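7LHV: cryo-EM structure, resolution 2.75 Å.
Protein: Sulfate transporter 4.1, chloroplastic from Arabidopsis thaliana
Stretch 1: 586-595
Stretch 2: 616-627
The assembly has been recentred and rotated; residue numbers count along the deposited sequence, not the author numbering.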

ATOM      1  N   ALA A 586     -10.795 -14.936  -8.278  1.00 59.00           N
ATOM      2  CA  ALA A 586     -11.872 -15.561  -7.521  1.00 59.00           C
ATOM      3  C   ALA A 586     -12.383 -16.816  -8.216  1.00 59.00           C
ATOM      4  O   ALA A 586     -12.535 -17.865  -7.582  1.00 59.00           O
ATOM      5  CB  ALA A 586     -13.008 -14.563  -7.311  1.00 59.00           C
ATOM      6  N   VAL A 587     -12.655 -16.733  -9.519  1.00 61.85           N
ATOM      7  CA  VAL A 587     -13.189 -17.897 -10.221  1.00 61.85           C
ATOM      8  C   VAL A 587     -12.125 -18.977 -10.369  1.00 61.85           C
ATOM      9  O   VAL A 587     -12.429 -20.174 -10.303  1.00 61.85           O
ATOM     10  CB  VAL A 587     -13.795 -17.494 -11.577  1.00 61.85           C
ATOM     11  CG1 VAL A 587     -15.117 -16.783 -11.366  1.00 61.85           C
ATOM     12  CG2 VAL A 587     -12.846 -16.617 -12.354  1.00 61.85           C
ATOM     13  N   GLU A 588     -10.862 -18.585 -10.566  1.00 65.82           N
ATOM     14  CA  GLU A 588      -9.795 -19.584 -10.614  1.00 65.82           C
ATOM     15  C   GLU A 588      -9.693 -20.342  -9.295  1.00 65.82           C
ATOM     16  O   GLU A 588      -9.604 -21.578  -9.278  1.00 65.82           O
ATOM     17  CB  GLU A 588      -8.465 -18.921 -10.964  1.00 65.82           C
ATOM     18  CG  GLU A 588      -8.134 -18.957 -12.445  1.00 65.82           C
ATOM     19  CD  GLU A 588      -7.861 -20.367 -12.944  1.00 65.82           C
ATOM     20  OE1 GLU A 588      -6.923 -21.011 -12.430  1.00 65.82           O
ATOM     21  OE2 GLU A 588      -8.588 -20.832 -13.848  1.00 65.82           O
ATOM     22  N   ALA A 589      -9.719 -19.619  -8.175  1.00 61.41           N
ATOM     23  CA  ALA A 589      -9.664 -20.277  -6.876  1.00 61.41           C
ATOM     24  C   ALA A 589     -10.901 -21.130  -6.637  1.00 61.41           C
ATOM     25  O   ALA A 589     -10.810 -22.205  -6.041  1.00 61.41           O
ATOM     26  CB  ALA A 589      -9.503 -19.243  -5.766  1.00 61.41           C
ATOM     27  N   LEU A 590     -12.069 -20.663  -7.080  1.00 63.89           N
ATOM     28  CA  LEU A 590     -13.282 -21.452  -6.908  1.00 63.89           C
ATOM     29  C   LEU A 590     -13.201 -22.761  -7.681  1.00 63.89           C
ATOM     30  O   LEU A 590     -13.604 -23.814  -7.177  1.00 63.89           O
ATOM     31  CB  LEU A 590     -14.501 -20.639  -7.339  1.00 63.89           C
ATOM     32  CG  LEU A 590     -15.004 -19.616  -6.318  1.00 63.89           C
ATOM     33  CD1 LEU A 590     -16.174 -18.825  -6.876  1.00 63.89           C
ATOM     34  CD2 LEU A 590     -15.390 -20.304  -5.021  1.00 63.89           C
ATOM     35  N   LYS A 591     -12.668 -22.717  -8.905  1.00 66.95           N
ATOM     36  CA  LYS A 591     -12.483 -23.946  -9.671  1.00 66.95           C
ATOM     37  C   LYS A 591     -11.482 -24.876  -8.995  1.00 66.95           C
ATOM     38  O   LYS A 591     -11.689 -26.097  -8.948  1.00 66.95           O
ATOM     39  CB  LYS A 591     -12.039 -23.614 -11.095  1.00 66.95           C
ATOM     40  CG  LYS A 591     -13.141 -23.022 -11.955  1.00 66.95           C
ATOM     41  CD  LYS A 591     -12.774 -23.038 -13.428  1.00 66.95           C
ATOM     42  CE  LYS A 591     -11.785 -21.939 -13.767  1.00 66.95           C
ATOM     43  NZ  LYS A 591     -11.671 -21.743 -15.238  1.00 66.95           N
ATOM     44  N   GLU A 592     -10.390 -24.318  -8.463  1.00 67.84           N
ATOM     45  CA  GLU A 592      -9.409 -25.149  -7.769  1.00 67.84           C
ATOM     46  C   GLU A 592     -10.016 -25.819  -6.539  1.00 67.84           C
ATOM     47  O   GLU A 592      -9.791 -27.012  -6.299  1.00 67.84           O
ATOM     48  CB  GLU A 592      -8.190 -24.317  -7.379  1.00 67.84           C
ATOM     49  CG  GLU A 592      -7.366 -23.845  -8.560  1.00 67.84           C
ATOM     50  CD  GLU A 592      -6.202 -22.968  -8.142  1.00 67.84           C
ATOM     51  OE1 GLU A 592      -5.973 -22.824  -6.922  1.00 67.84           O
ATOM     52  OE2 GLU A 592      -5.518 -22.422  -9.032  1.00 67.84           O
ATOM     53  N   LEU A 593     -10.782 -25.068  -5.743  1.00 66.30           N
ATOM     54  CA  LEU A 593     -11.429 -25.656  -4.572  1.00 66.30           C
ATOM     55  C   LEU A 593     -12.478 -26.683  -4.965  1.00 66.30           C
ATOM     56  O   LEU A 593     -12.652 -27.686  -4.268  1.00 66.30           O
ATOM     57  CB  LEU A 593     -12.040 -24.573  -3.680  1.00 66.30           C
ATOM     58  CG  LEU A 593     -11.149 -23.843  -2.670  1.00 66.30           C
ATOM     59  CD1 LEU A 593     -10.647 -24.838  -1.643  1.00 66.30           C
ATOM     60  CD2 LEU A 593      -9.973 -23.140  -3.305  1.00 66.30           C
ATOM     61  N   TYR A 594     -13.193 -26.463  -6.070  1.00 67.97           N
ATOM     62  CA  TYR A 594     -14.140 -27.477  -6.519  1.00 67.97           C
ATOM     63  C   TYR A 594     -13.424 -28.768  -6.897  1.00 67.97           C
ATOM     64  O   TYR A 594     -13.886 -29.867  -6.565  1.00 67.97           O
ATOM     65  CB  TYR A 594     -14.956 -26.968  -7.701  1.00 67.97           C
ATOM     66  CG  TYR A 594     -15.729 -28.072  -8.372  1.00 67.97           C
ATOM     67  CD1 TYR A 594     -16.802 -28.675  -7.736  1.00 67.97           C
ATOM     68  CD2 TYR A 594     -15.372 -28.532  -9.629  1.00 67.97           C
ATOM     69  CE1 TYR A 594     -17.507 -29.692  -8.340  1.00 67.97           C
ATOM     70  CE2 TYR A 594     -16.071 -29.550 -10.241  1.00 67.97           C
ATOM     71  CZ  TYR A 594     -17.137 -30.126  -9.593  1.00 67.97           C
ATOM     72  OH  TYR A 594     -17.838 -31.141 -10.199  1.00 67.97           O
ATOM     73  N   GLN A 595     -12.295 -28.655  -7.602  1.00 71.75           N
ATOM     74  CA  GLN A 595     -11.536 -29.849  -7.957  1.00 71.75           C
ATOM     75  C   GLN A 595     -11.014 -30.560  -6.714  1.00 71.75           C
ATOM     76  O   GLN A 595     -11.083 -31.791  -6.616  1.00 71.75           O
ATOM     77  CB  GLN A 595     -10.389 -29.481  -8.896  1.00 71.75           C
ATOM     78  CG  GLN A 595     -10.846 -29.075 -10.287  1.00 71.75           C
ATOM     79  CD  GLN A 595      -9.714 -28.547 -11.142  1.00 71.75           C
ATOM     80  OE1 GLN A 595      -8.686 -28.110 -10.630  1.00 71.75           O
ATOM     81  NE2 GLN A 595      -9.901 -28.584 -12.455  1.00 71.75           N
ATOM     82  N   THR A 616     -19.835 -13.346 -14.350  1.00 65.64           N
ATOM     83  CA  THR A 616     -18.414 -13.686 -14.329  1.00 65.64           C
ATOM     84  C   THR A 616     -18.207 -15.190 -14.201  1.00 65.64           C
ATOM     85  O   THR A 616     -17.339 -15.765 -14.868  1.00 65.64           O
ATOM     86  CB  THR A 616     -17.714 -12.948 -13.189  1.00 65.64           C
ATOM     87  OG1 THR A 616     -17.771 -11.537 -13.430  1.00 65.64           O
ATOM     88  CG2 THR A 616     -16.259 -13.374 -13.086  1.00 65.64           C
ATOM     89  N   ILE A 617     -19.004 -15.846 -13.355  1.00 66.99           N
ATOM     90  CA  ILE A 617     -18.889 -17.292 -13.190  1.00 66.99           C
ATOM     91  C   ILE A 617     -19.205 -18.005 -14.497  1.00 66.99           C
ATOM     92  O   ILE A 617     -18.497 -18.936 -14.900  1.00 66.99           O
ATOM     93  CB  ILE A 617     -19.803 -17.772 -12.046  1.00 66.99           C
ATOM     94  CG1 ILE A 617     -19.207 -17.404 -10.689  1.00 66.99           C
ATOM     95  CG2 ILE A 617     -20.022 -19.268 -12.125  1.00 66.99           C
ATOM     96  CD1 ILE A 617     -20.116 -17.723  -9.526  1.00 66.99           C
ATOM     97  N   ALA A 618     -20.266 -17.575 -15.185  1.00 68.00           N
ATOM     98  CA  ALA A 618     -20.621 -18.196 -16.458  1.00 68.00           C
ATOM     99  C   ALA A 618     -19.538 -17.970 -17.505  1.00 68.00           C
ATOM    100  O   ALA A 618     -19.240 -18.866 -18.303  1.00 68.00           O
ATOM    101  CB  ALA A 618     -21.962 -17.656 -16.947  1.00 68.00           C
ATOM    102  N   ARG A 619     -18.946 -16.774 -17.530  1.00 68.62           N
ATOM    103  CA  ARG A 619     -17.887 -16.497 -18.495  1.00 68.62           C
ATOM    104  C   ARG A 619     -16.649 -17.344 -18.227  1.00 68.62           C
ATOM    105  O   ARG A 619     -16.010 -17.830 -19.167  1.00 68.62           O
ATOM    106  CB  ARG A 619     -17.535 -15.012 -18.481  1.00 68.62           C
ATOM    107  CG  ARG A 619     -18.492 -14.146 -19.274  1.00 68.62           C
ATOM    108  CD  ARG A 619     -17.778 -12.951 -19.866  1.00 68.62           C
ATOM    109  NE  ARG A 619     -17.105 -12.170 -18.837  1.00 68.62           N
ATOM    110  CZ  ARG A 619     -17.604 -11.072 -18.287  1.00 68.62           C
ATOM    111  NH1 ARG A 619     -18.782 -10.592 -18.649  1.00 68.62           N
ATOM    112  NH2 ARG A 619     -16.903 -10.440 -17.350  1.00 68.62           N
ATOM    113  N   SER A 620     -16.291 -17.531 -16.956  1.00 68.31           N
ATOM    114  CA  SER A 620     -15.092 -18.295 -16.632  1.00 68.31           C
ATOM    115  C   SER A 620     -15.247 -19.788 -16.889  1.00 68.31           C
ATOM    116  O   SER A 620     -14.253 -20.517 -16.800  1.00 68.31           O
ATOM    117  CB  SER A 620     -14.697 -18.070 -15.173  1.00 68.31           C
ATOM    118  OG  SER A 620     -15.671 -18.602 -14.294  1.00 68.31           O
ATOM    119  N   GLY A 621     -16.452 -20.260 -17.195  1.00 70.96           N
ATOM    120  CA  GLY A 621     -16.673 -21.670 -17.424  1.00 70.96           C
ATOM    121  C   GLY A 621     -16.904 -22.495 -16.180  1.00 70.96           C
ATOM    122  O   GLY A 621     -16.915 -23.728 -16.267  1.00 70.96           O
ATOM    123  N   MET A 622     -17.084 -21.858 -15.021  1.00 70.90           N
ATOM    124  CA  MET A 622     -17.295 -22.606 -13.788  1.00 70.90           C
ATOM    125  C   MET A 622     -18.642 -23.317 -13.776  1.00 70.90           C
ATOM    126  O   MET A 622     -18.762 -24.398 -13.186  1.00 70.90           O
ATOM    127  CB  MET A 622     -17.174 -21.673 -12.585  1.00 70.90           C
ATOM    128  CG  MET A 622     -17.302 -22.377 -11.251  1.00 70.90           C
ATOM    129  SD  MET A 622     -17.068 -21.283  -9.841  1.00 70.90           S
ATOM    130  CE  MET A 622     -17.393 -22.418  -8.496  1.00 70.90           C
ATOM    131  N   VAL A 623     -19.662 -22.732 -14.407  1.00 72.21           N
ATOM    132  CA  VAL A 623     -20.987 -23.352 -14.416  1.00 72.21           C
ATOM    133  C   VAL A 623     -20.938 -24.703 -15.115  1.00 72.21           C
ATOM    134  O   VAL A 623     -21.517 -25.687 -14.640  1.00 72.21           O
ATOM    135  CB  VAL A 623     -22.016 -22.416 -15.076  1.00 72.21           C
ATOM    136  CG1 VAL A 623     -23.328 -23.147 -15.298  1.00 72.21           C
ATOM    137  CG2 VAL A 623     -22.236 -21.189 -14.219  1.00 72.21           C
ATOM    138  N   GLU A 624     -20.246 -24.774 -16.253  1.00 74.98           N
ATOM    139  CA  GLU A 624     -20.115 -26.044 -16.957  1.00 74.98           C
ATOM    140  C   GLU A 624     -19.262 -27.033 -16.175  1.00 74.98           C
ATOM    141  O   GLU A 624     -19.506 -28.242 -16.236  1.00 74.98           O
ATOM    142  CB  GLU A 624     -19.525 -25.812 -18.346  1.00 74.98           C
ATOM    143  CG  GLU A 624     -20.425 -25.021 -19.280  1.00 74.98           C
ATOM    144  CD  GLU A 624     -21.692 -25.770 -19.647  1.00 74.98           C
ATOM    145  OE1 GLU A 624     -21.649 -27.017 -19.719  1.00 74.98           O
ATOM    146  OE2 GLU A 624     -22.732 -25.113 -19.861  1.00 74.98           O
ATOM    147  N   LEU A 625     -18.259 -26.544 -15.443  1.00 69.37           N
ATOM    148  CA  LEU A 625     -17.376 -27.441 -14.703  1.00 69.37           C
ATOM    149  C   LEU A 625     -18.095 -28.079 -13.521  1.00 69.37           C
ATOM    150  O   LEU A 625     -18.013 -29.295 -13.316  1.00 69.37           O
ATOM    151  CB  LEU A 625     -16.134 -26.685 -14.233  1.00 69.37           C
ATOM    152  CG  LEU A 625     -15.265 -27.410 -13.205  1.00 69.37           C
ATOM    153  CD1 LEU A 625     -14.421 -28.475 -13.877  1.00 69.37           C
ATOM    154  CD2 LEU A 625     -14.387 -26.427 -12.456  1.00 69.37           C
ATOM    155  N   VAL A 626     -18.810 -27.277 -12.729  1.00 71.02           N
ATOM    156  CA  VAL A 626     -19.456 -27.802 -11.530  1.00 71.02           C
ATOM    157  C   VAL A 626     -20.882 -28.272 -11.779  1.00 71.02           C
ATOM    158  O   VAL A 626     -21.444 -28.989 -10.938  1.00 71.02           O
ATOM    159  CB  VAL A 626     -19.458 -26.765 -10.394  1.00 71.02           C
ATOM    160  CG1 VAL A 626     -18.063 -26.225 -10.160  1.00 71.02           C
ATOM    161  CG2 VAL A 626     -20.420 -25.646 -10.706  1.00 71.02           C
ATOM    162  N   GLY A 627     -21.489 -27.892 -12.899  1.00 74.61           N
ATOM    163  CA  GLY A 627     -22.847 -28.302 -13.186  1.00 74.61           C
ATOM    164  C   GLY A 627     -23.860 -27.219 -12.885  1.00 74.61           C
ATOM    165  O   GLY A 627     -23.771 -26.543 -11.857  1.00 74.61           O
TER

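What fills the apolar centre of the contact? Leu590 and Met622 both point their CA-to-CB bonds toward the other stretch, and Met622, extended with all three chi angles near t, lays its terminal methyl CE 3.6 Å from Leu590 CB. One turn earlier, Val587 CG1 lies 4.0 Å from Thr616 CG2 and 4.2 Å from Ile617 CG1. These are dispersion contacts between closely packed carbon atoms.

How does Tyr594 extend this packing? Its ring receives Val626 CG1 over one face, 3.5 Å from the ring centroid and 13° off the normal, a CH-pi contact in which a methyl meets the pi cloud almost squarely. Leu625 adds its own methyl, with CD2 3.7 Å from Tyr594 CD2; the same CD2 of Leu625 also lies 3.7 Å from Lys591 CG, so it touches both the ring and the aliphatic part of the lysine.

How does the backbone of the second stretch run past the first? The helix entering at Thr616 crosses the first helix at -67°, but the chain turns at Gly621, and helix 622-626 then runs nearly parallel to the first, at 4°. Gly621 has positive phi (84°), where a CB would jam against the preceding carbonyl O. The turn is a Schellman motif, with Met622 N bonded to Ile617 O at 3.2 Å and a weak bond from Gly621 N to Ala618 O at 3.3 Å.

Where does the contact become polar? At this turn Lys591 NZ donates a hydrogen bond to Ser620 O at 3.3 Å, the single hydrogen bond between the stretches. Lys591 NZ also forms a salt bridge within its own helix, to Glu588 OE2 at 3.5 Å. Ser620 OG, packed 3.5 Å from Val587 CB, is satisfied by donating to Ile617 O at 2.9 Å.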